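Local coordinates for ribonucleoside-diphosphate reductase subunit beta (Bacillus halodurans C-125, PDB 2RCC), which probably serves as the diiron-binding small subunit of a class I ribonucleotide reductase, which converts ribonucleotides to the deoxyribonucleotides needed for DNA synthesis, at residues T20-G25 and T228-E233. Residues are numbered along the deposited sequence; the frame is centred on the assembly and turned at random.
Sequences TGILNG and TNIFKE
I22 reaches from the N-terminal loop onto helix 207-237 and touches it with CD1 and the branch methyl CG2, an example of how one aliphatic side chain can make all the side-chain contacts between a loop segment and a stretch of helix, here 228-233. CD1 of I22 meets CB of E233 at 3.4 Å, a close approach, and the two side chains cross at about a right angle. CB of E233 points at the methyl directly from the helix, while chi1 of -62°, with CG anti to the carbonyl carbon, and a bend at chi2 carry the carboxylate away from 20-25. The other branch of I22, CG2, faces CG2 of I230 at 4.3 Å, a looser methyl-to-methyl contact about one helical turn earlier. L234 of the same helix and L103 add to the apolar surroundings of I22, and L23 also rests on L234. No hydrogen bond crosses between the segments; just beyond them I22 N donates to OE1 of E237, one turn after E233. The loop itself is held by T104, whose OG1 accepts a bond from G25 N. The arrangement places an N-terminal loop against the C-terminal part of helix 207-237 in the ferritin-like helical fold, the same helix that carries H223, a probable iron ligand.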
loop_
_atom_site.group_PDB
_atom_site.type_symbol
_atom_site.label_atom_id
_atom_site.label_comp_id
_atom_site.label_asym_id
_atom_site.label_seq_id
_atom_site.Cartn_x
_atom_site.Cartn_y
_atom_site.Cartn_z
ATOM N N THR A 20 19.000 -9.987 2.699
ATOM C CA THR A 20 19.941 -10.934 2.130
ATOM C C THR A 20 19.278 -11.839 1.077
ATOM O O THR A 20 19.920 -12.742 0.573
ATOM C CB THR A 20 20.516 -11.869 3.184
ATOM O OG1 THR A 20 19.466 -12.679 3.721
ATOM C CG2 THR A 20 21.212 -11.069 4.304
ATOM N N GLY A 21 18.016 -11.625 0.720
ATOM C CA GLY A 21 17.389 -12.496 -0.267
ATOM C C GLY A 21 15.925 -12.186 -0.378
ATOM O O GLY A 21 15.297 -11.825 0.598
ATOM N N ILE A 22 15.386 -12.335 -1.572
ATOM C CA ILE A 22 13.983 -12.033 -1.879
ATOM C C ILE A 22 13.003 -13.027 -1.233
ATOM O O ILE A 22 11.936 -12.618 -0.793
ATOM C CB ILE A 22 13.744 -12.004 -3.451
ATOM C CG1 ILE A 22 14.486 -10.852 -4.108
ATOM C CG2 ILE A 22 12.270 -11.855 -3.802
ATOM C CD1 ILE A 22 14.458 -10.967 -5.650
ATOM N N LEU A 23 13.354 -14.314 -1.206
ATOM C CA LEU A 23 12.547 -15.358 -0.588
ATOM C C LEU A 23 13.432 -16.147 0.354
ATOM O O LEU A 23 14.579 -16.416 0.027
ATOM C CB LEU A 23 11.963 -16.299 -1.642
ATOM C CG LEU A 23 11.059 -15.764 -2.730
ATOM C CD1 LEU A 23 10.769 -16.871 -3.780
ATOM C CD2 LEU A 23 9.762 -15.167 -2.173
ATOM N N ASN A 24 12.915 -16.527 1.515
ATOM C CA ASN A 24 13.700 -17.215 2.521
ATOM C C ASN A 24 15.020 -16.492 2.886
ATOM O O ASN A 24 15.986 -17.133 3.236
ATOM C CB ASN A 24 13.911 -18.707 2.129
ATOM C CG ASN A 24 12.690 -19.563 2.405
ATOM O OD1 ASN A 24 11.770 -19.150 3.125
ATOM N ND2 ASN A 24 12.697 -20.790 1.880
ATOM N N GLY A 25 15.025 -15.152 2.881
ATOM C CA GLY A 25 16.194 -14.389 3.279
ATOM C C GLY A 25 16.022 -13.903 4.701
ATOM O O GLY A 25 15.086 -14.296 5.400
ATOM N N THR A 228 9.142 -8.055 -13.399
ATOM C CA THR A 228 10.192 -8.613 -14.255
ATOM C C THR A 228 11.579 -8.555 -13.600
ATOM O O THR A 228 12.415 -9.461 -13.779
ATOM C CB THR A 228 10.166 -8.017 -15.699
ATOM O OG1 THR A 228 10.434 -6.626 -15.672
ATOM C CG2 THR A 228 8.836 -8.232 -16.343
ATOM N N ASN A 229 11.831 -7.509 -12.821
ATOM C CA ASN A 229 13.052 -7.401 -12.041
ATOM C C ASN A 229 13.109 -8.511 -10.996
ATOM O O ASN A 229 14.130 -9.179 -10.874
ATOM C CB ASN A 229 13.182 -6.042 -11.341
ATOM C CG ASN A 229 13.717 -4.924 -12.236
ATOM O OD1 ASN A 229 14.047 -5.119 -13.375
ATOM N ND2 ASN A 229 13.818 -3.740 -11.677
ATOM N N ILE A 230 11.999 -8.749 -10.290
ATOM C CA ILE A 230 11.941 -9.837 -9.285
ATOM C C ILE A 230 12.194 -11.172 -9.947
ATOM O O ILE A 230 12.940 -12.004 -9.394
ATOM C CB ILE A 230 10.576 -9.865 -8.502
ATOM C CG1 ILE A 230 10.470 -8.648 -7.618
ATOM C CG2 ILE A 230 10.466 -11.156 -7.649
ATOM C CD1 ILE A 230 9.039 -8.386 -7.145
ATOM N N PHE A 231 11.601 -11.379 -11.144
ATOM C CA PHE A 231 11.809 -12.605 -11.898
ATOM C C PHE A 231 13.295 -12.840 -12.172
ATOM O O PHE A 231 13.829 -13.940 -11.902
ATOM C CB PHE A 231 11.016 -12.564 -13.222
ATOM C CG PHE A 231 11.133 -13.811 -14.050
ATOM C CD1 PHE A 231 12.172 -13.957 -14.999
ATOM C CD2 PHE A 231 10.225 -14.847 -13.901
ATOM C CE1 PHE A 231 12.301 -15.114 -15.754
ATOM C CE2 PHE A 231 10.351 -16.009 -14.675
ATOM C CZ PHE A 231 11.382 -16.142 -15.596
ATOM N N LYS A 232 13.960 -11.825 -12.715
ATOM C CA LYS A 232 15.389 -11.947 -13.035
ATOM C C LYS A 232 16.277 -12.161 -11.804
ATOM O O LYS A 232 17.223 -12.912 -11.855
ATOM C CB LYS A 232 15.883 -10.717 -13.761
ATOM C CG LYS A 232 15.378 -10.588 -15.173
ATOM C CD LYS A 232 15.603 -9.163 -15.636
ATOM C CE LYS A 232 15.161 -8.958 -17.014
ATOM N NZ LYS A 232 14.660 -7.543 -17.160
ATOM N N GLU A 233 15.957 -11.515 -10.701
ATOM C CA GLU A 233 16.716 -11.654 -9.470
ATOM C C GLU A 233 16.473 -13.035 -8.873
ATOM O O GLU A 233 17.372 -13.588 -8.259
ATOM C CB GLU A 233 16.340 -10.570 -8.461
ATOM C CG GLU A 233 16.628 -9.107 -8.896
ATOM C CD GLU A 233 18.101 -8.707 -8.992
ATOM O OE1 GLU A 233 19.016 -9.513 -8.629
ATOM O OE2 GLU A 233 18.302 -7.528 -9.405
#